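Local structure of thioesterase domain protein YiiD (Shewanella oneidensis, 1T82) at residues L15-Q20 / Q80-N85; T72-V77 / G88-A93. The protein is a hotdog-fold protein of unproven activity, putatively a thioesterase and possibly an acyltransferase. All blocks are in the same frame, centred on the assembly; numbering follows the deposited sequence.

Contact 1: L15-Q20 / Q80-N85; sequences LNRLRQ and QQQLLN
A single weak polar bridge between two long side chains, Arg-17 and Gln-82, links helix 12-25 to the C-terminal end of helix 62-84 at the surface. The long helix is the one the sheet wraps in a hotdog fold, and the N-terminal helix lies against it. NH2 of Arg-17 gives a hydrogen bond to OE1 of Gln-82 over 3.0 Å, bent to 133° at the hydrogen. The oxygen arrives at the edge of the guanidinium, in its plane, whereas the amide plane itself stands 81° away from that plane; one N-H is used, and with the planes so steeply turned the two groups do not pair side by side. Both chains are kinked on the way: that of Arg-17 leaves with CG anti to the backbone N (chi1 -178°) and then folds at chi2 and chi3, and Gln-82 bends at chi2. Around the bridge the same helices also pack through Leu-18 on Trp-74 and Trp-78, while Gln-82 lies on Leu-14. Just past Gln-82, helix 62-84 ends in a Schellman motif at Asn-85, which has a positive phi. A neutral amide oxygen facing a charged guanidinium, through a bent bond with little buried surface, probably contributes only modestly to holding the helices together.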
loop_
_atom_site.group_PDB
_atom_site.type_symbol
_atom_site.label_atom_id
_atom_site.label_comp_id
_atom_site.label_asym_id
_atom_site.label_seq_id
_atom_site.Cartn_x
_atom_site.Cartn_y
_atom_site.Cartn_z
ATOM N N LEU B 15 10.961 11.036 -17.175
ATOM C CA LEU B 15 10.626 11.193 -15.763
ATOM C C LEU B 15 9.448 12.136 -15.568
ATOM O O LEU B 15 8.598 11.905 -14.709
ATOM C CB LEU B 15 11.841 11.689 -14.976
ATOM C CG LEU B 15 13.010 10.697 -14.929
ATOM C CD1 LEU B 15 14.213 11.351 -14.289
ATOM C CD2 LEU B 15 12.594 9.446 -14.166
ATOM N N ASN B 16 9.400 13.208 -16.352
ATOM C CA ASN B 16 8.290 14.145 -16.248
ATOM C C ASN B 16 7.016 13.462 -16.725
ATOM O O ASN B 16 5.944 13.653 -16.154
ATOM C CB ASN B 16 8.563 15.400 -17.083
ATOM C CG ASN B 16 9.460 16.385 -16.366
ATOM O OD1 ASN B 16 10.521 16.764 -16.864
ATOM N ND2 ASN B 16 9.035 16.806 -15.182
ATOM N N ARG B 17 7.152 12.658 -17.776
ATOM C CA ARG B 17 6.033 11.921 -18.348
ATOM C C ARG B 17 5.500 10.936 -17.315
ATOM O O ARG B 17 4.292 10.766 -17.165
ATOM C CB ARG B 17 6.492 11.150 -19.590
ATOM C CG ARG B 17 5.386 10.390 -20.301
ATOM C CD ARG B 17 4.869 11.161 -21.503
ATOM N NE ARG B 17 5.901 11.327 -22.522
ATOM C CZ ARG B 17 6.463 10.324 -23.189
ATOM N NH1 ARG B 17 7.396 10.571 -24.102
ATOM N NH2 ARG B 17 6.090 9.074 -22.949
ATOM N N LEU B 18 6.415 10.280 -16.612
ATOM C CA LEU B 18 6.034 9.312 -15.592
ATOM C C LEU B 18 5.266 10.008 -14.472
ATOM O O LEU B 18 4.200 9.553 -14.058
ATOM C CB LEU B 18 7.283 8.620 -15.030
ATOM C CG LEU B 18 7.066 7.632 -13.880
ATOM C CD1 LEU B 18 6.092 6.551 -14.307
ATOM C CD2 LEU B 18 8.397 7.019 -13.463
ATOM N N ARG B 19 5.807 11.125 -13.996
ATOM C CA ARG B 19 5.181 11.889 -12.919
ATOM C C ARG B 19 3.775 12.357 -13.327
ATOM O O ARG B 19 2.824 12.247 -12.555
ATOM C CB ARG B 19 6.074 13.087 -12.571
ATOM C CG ARG B 19 5.789 13.755 -11.237
ATOM C CD ARG B 19 4.731 14.827 -11.357
ATOM N NE ARG B 19 4.983 15.741 -12.469
ATOM C CZ ARG B 19 6.100 16.442 -12.642
ATOM N NH1 ARG B 19 6.218 17.244 -13.693
ATOM N NH2 ARG B 19 7.098 16.344 -11.775
ATOM N N GLN B 20 3.656 12.869 -14.549
ATOM C CA GLN B 20 2.383 13.352 -15.072
ATOM C C GLN B 20 1.377 12.212 -15.208
ATOM O O GLN B 20 0.182 12.390 -14.954
ATOM C CB GLN B 20 2.604 14.017 -16.433
ATOM C CG GLN B 20 1.344 14.533 -17.103
ATOM C CD GLN B 20 0.528 15.428 -16.196
ATOM O OE1 GLN B 20 1.044 16.385 -15.618
ATOM N NE2 GLN B 20 -0.759 15.125 -16.071
ATOM N N GLN B 80 10.967 1.058 -18.699
ATOM C CA GLN B 80 11.608 0.093 -19.580
ATOM C C GLN B 80 10.766 -0.128 -20.833
ATOM O O GLN B 80 11.308 -0.312 -21.922
ATOM C CB GLN B 80 11.840 -1.228 -18.842
ATOM C CG GLN B 80 12.852 -1.138 -17.695
ATOM C CD GLN B 80 14.227 -0.665 -18.143
ATOM O OE1 GLN B 80 14.644 -0.914 -19.275
ATOM N NE2 GLN B 80 14.946 0.004 -17.246
ATOM N N GLN B 81 9.442 -0.104 -20.684
ATOM C CA GLN B 81 8.562 -0.285 -21.832
ATOM C C GLN B 81 8.678 0.917 -22.760
ATOM O O GLN B 81 8.685 0.769 -23.979
ATOM C CB GLN B 81 7.110 -0.467 -21.382
ATOM C CG GLN B 81 6.890 -1.753 -20.610
ATOM C CD GLN B 81 5.432 -2.033 -20.318
ATOM O OE1 GLN B 81 4.555 -1.218 -20.605
ATOM N NE2 GLN B 81 5.167 -3.193 -19.737
ATOM N N GLN B 82 8.776 2.109 -22.183
ATOM C CA GLN B 82 8.909 3.312 -22.993
ATOM C C GLN B 82 10.199 3.261 -23.802
ATOM O O GLN B 82 10.218 3.632 -24.975
ATOM C CB GLN B 82 8.911 4.559 -22.106
ATOM C CG GLN B 82 7.595 4.822 -21.395
ATOM C CD GLN B 82 6.475 5.172 -22.357
ATOM O OE1 GLN B 82 6.587 6.120 -23.137
ATOM N NE2 GLN B 82 5.386 4.417 -22.299
ATOM N N LEU B 83 11.278 2.795 -23.178
ATOM C CA LEU B 83 12.569 2.711 -23.857
ATOM C C LEU B 83 12.544 1.788 -25.074
ATOM O O LEU B 83 13.249 2.030 -26.056
ATOM C CB LEU B 83 13.657 2.260 -22.873
ATOM C CG LEU B 83 14.025 3.285 -21.790
ATOM C CD1 LEU B 83 15.022 2.674 -20.809
ATOM C CD2 LEU B 83 14.608 4.527 -22.446
ATOM N N LEU B 84 11.729 0.739 -25.010
ATOM C CA LEU B 84 11.610 -0.220 -26.110
ATOM C C LEU B 84 10.459 0.138 -27.039
ATOM O O LEU B 84 10.273 -0.487 -28.086
ATOM C CB LEU B 84 11.378 -1.626 -25.558
ATOM C CG LEU B 84 12.543 -2.293 -24.837
ATOM C CD1 LEU B 84 12.091 -3.627 -24.275
ATOM C CD2 LEU B 84 13.703 -2.481 -25.805
ATOM N N ASN B 85 9.689 1.143 -26.641
ATOM C CA ASN B 85 8.540 1.600 -27.406
ATOM C C ASN B 85 7.515 0.476 -27.527
ATOM O O ASN B 85 7.004 0.197 -28.613
ATOM C CB ASN B 85 8.969 2.069 -28.800
ATOM C CG ASN B 85 7.847 2.761 -29.553
ATOM O OD1 ASN B 85 7.995 3.109 -30.727
ATOM N ND2 ASN B 85 6.718 2.969 -28.881
#

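Contact 2: T72-V77 / G88-A93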
loop_
_atom_site.group_PDB
_atom_site.type_symbol
_atom_site.label_atom_id
_atom_site.label_comp_id
_atom_site.label_asym_id
_atom_site.label_seq_id
_atom_site.Cartn_x
_atom_site.Cartn_y
_atom_site.Cartn_z
ATOM N N THR B 72 6.907 2.912 -7.490
ATOM C CA THR B 72 8.281 2.960 -7.967
ATOM C C THR B 72 8.555 1.728 -8.834
ATOM O O THR B 72 9.160 1.836 -9.898
ATOM C CB THR B 72 9.279 3.040 -6.786
ATOM O OG1 THR B 72 9.110 4.294 -6.114
ATOM C CG2 THR B 72 10.720 2.941 -7.279
ATOM N N GLY B 73 8.082 0.569 -8.384
ATOM C CA GLY B 73 8.268 -0.650 -9.152
ATOM C C GLY B 73 7.506 -0.540 -10.460
ATOM O O GLY B 73 8.043 -0.810 -11.536
ATOM N N TRP B 74 6.242 -0.130 -10.364
ATOM C CA TRP B 74 5.392 0.042 -11.536
ATOM C C TRP B 74 6.082 1.010 -12.502
ATOM O O TRP B 74 6.159 0.757 -13.708
ATOM C CB TRP B 74 4.034 0.617 -11.106
ATOM C CG TRP B 74 3.014 0.704 -12.209
ATOM C CD1 TRP B 74 2.059 -0.221 -12.519
ATOM C CD2 TRP B 74 2.851 1.777 -13.142
ATOM N NE1 TRP B 74 1.307 0.212 -13.590
ATOM C CE2 TRP B 74 1.775 1.437 -13.992
ATOM C CE3 TRP B 74 3.512 2.996 -13.344
ATOM C CZ2 TRP B 74 1.342 2.272 -15.029
ATOM C CZ3 TRP B 74 3.083 3.828 -14.374
ATOM C CH2 TRP B 74 2.007 3.459 -15.204
ATOM N N GLY B 75 6.592 2.111 -11.953
ATOM C CA GLY B 75 7.266 3.113 -12.762
ATOM C C GLY B 75 8.475 2.582 -13.503
ATOM O O GLY B 75 8.752 2.999 -14.631
HETATM N N MSE B 76 9.206 1.665 -12.878
HETATM C CA MSE B 76 10.373 1.095 -13.532
HETATM C C MSE B 76 9.946 0.263 -14.737
HETATM O O MSE B 76 10.561 0.351 -15.797
HETATM C CB MSE B 76 11.184 0.228 -12.564
HETATM C CG MSE B 76 12.386 -0.447 -13.222
HETATM SE SE MSE B 76 13.588 0.807 -14.087
HETATM C CE MSE B 76 14.925 0.937 -12.693
ATOM N N VAL B 77 8.899 -0.546 -14.582
ATOM C CA VAL B 77 8.444 -1.356 -15.707
ATOM C C VAL B 77 7.985 -0.431 -16.824
ATOM O O VAL B 77 8.289 -0.655 -17.998
ATOM C CB VAL B 77 7.269 -2.280 -15.332
ATOM C CG1 VAL B 77 6.891 -3.146 -16.537
ATOM C CG2 VAL B 77 7.650 -3.154 -14.151
ATOM N N GLY B 88 1.941 -2.006 -22.988
ATOM C CA GLY B 88 1.471 -3.100 -22.160
ATOM C C GLY B 88 0.904 -2.592 -20.850
ATOM O O GLY B 88 1.470 -1.684 -20.238
ATOM N N ASP B 89 -0.222 -3.162 -20.428
ATOM C CA ASP B 89 -0.861 -2.773 -19.176
ATOM C C ASP B 89 -0.157 -3.475 -18.018
ATOM O O ASP B 89 -0.221 -4.700 -17.891
ATOM C CB ASP B 89 -2.346 -3.150 -19.189
ATOM C CG ASP B 89 -3.055 -2.766 -17.902
ATOM O OD1 ASP B 89 -2.814 -1.643 -17.410
ATOM O OD2 ASP B 89 -3.860 -3.575 -17.388
ATOM N N ILE B 90 0.503 -2.684 -17.176
ATOM C CA ILE B 90 1.251 -3.194 -16.027
ATOM C C ILE B 90 0.370 -3.336 -14.790
ATOM O O ILE B 90 -0.243 -2.368 -14.344
ATOM C CB ILE B 90 2.423 -2.251 -15.686
ATOM C CG1 ILE B 90 3.263 -2.005 -16.941
ATOM C CG2 ILE B 90 3.281 -2.853 -14.574
ATOM C CD1 ILE B 90 4.279 -0.883 -16.805
ATOM N N VAL B 91 0.316 -4.540 -14.231
ATOM C CA VAL B 91 -0.507 -4.782 -13.055
ATOM C C VAL B 91 0.268 -5.555 -11.992
ATOM O O VAL B 91 0.923 -6.553 -12.295
ATOM C CB VAL B 91 -1.775 -5.587 -13.431
ATOM C CG1 VAL B 91 -2.682 -5.731 -12.222
ATOM C CG2 VAL B 91 -2.507 -4.893 -14.570
ATOM N N LEU B 92 0.206 -5.094 -10.748
ATOM C CA LEU B 92 0.897 -5.792 -9.672
ATOM C C LEU B 92 0.070 -7.020 -9.302
ATOM O O LEU B 92 -1.117 -6.911 -8.982
ATOM C CB LEU B 92 1.057 -4.876 -8.455
ATOM C CG LEU B 92 1.716 -5.468 -7.203
ATOM C CD1 LEU B 92 3.158 -5.886 -7.490
ATOM C CD2 LEU B 92 1.682 -4.424 -6.099
ATOM N N ALA B 93 0.695 -8.192 -9.355
ATOM C CA ALA B 93 0.006 -9.438 -9.040
ATOM C C ALA B 93 0.124 -9.812 -7.570
ATOM O O ALA B 93 -0.857 -10.201 -6.942
ATOM C CB ALA B 93 0.558 -10.562 -9.906
#
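NE1 of Trp-74 donates a hydrogen bond to the backbone O of Ile-90, 3.1 Å away, the one hydrogen bond between residues 72-77 and 88-93. The bond is bent, 142° at the hydrogen; the acceptor lies close to the indole plane, but the N-H comes in from above the carbonyl plane, 46° out of it. With CG anti to the backbone N (chi1 -174°), the indole reaches from the helix across to the strand. The same residue meets it with carbon: CG2 of Ile-90 lies 3.6 Å from CD1 of Trp-74, and CB of Ile-90 is 3.4 Å from NE1. This is the hotdog pattern, a long central helix held in the curve of an antiparallel sheet, with Ile-90 pointing from the strand toward the helix. On the helix, Val-77 meets the far end of Ile-90, its CG1 tightly packed at 3.5 Å from CD1, the two side chains running alongside one another, antiparallel. A leucine in place of Trp-74 has no N-H to give, and would probably leave the Ile-90 carbonyl without this partner and CB and CG2 of Ile-90 less covered. Trp-74 also meets the rings of Trp-78 and Trp-22, while Tyr-149 of strand 140-152 touches both Trp-74 and Ile-90. One residue before Ile-90, OD1 of Asp-89 is hydrogen-bonded to NE2 of His-57 of the second subunit.

Overall arrangement
Helix 62-84 is common to both contacts, whose centres lie about 11 Å apart: contact 2 uses its middle turns and contact 1 its last ones. They also touch directly. CD1 of Leu-18, from the N-terminal helix of contact 1, sits 3.9 Å from CA of Gly-75 and 4.1 Å from CZ3 of Trp-74, so the tryptophan that reaches strand 89-99 also meets helix 12-25. The long helix thus has a different neighbour in each contact: contact 2 is a buried, largely apolar interface toward the sheet, and contact 1 itself is a polar, surface touch, although Leu-18 beside it packs apolarly on the long helix. Strand 89-99 further joins contact 2 to the dimer, whereas contact 1 is untouched by the second subunit.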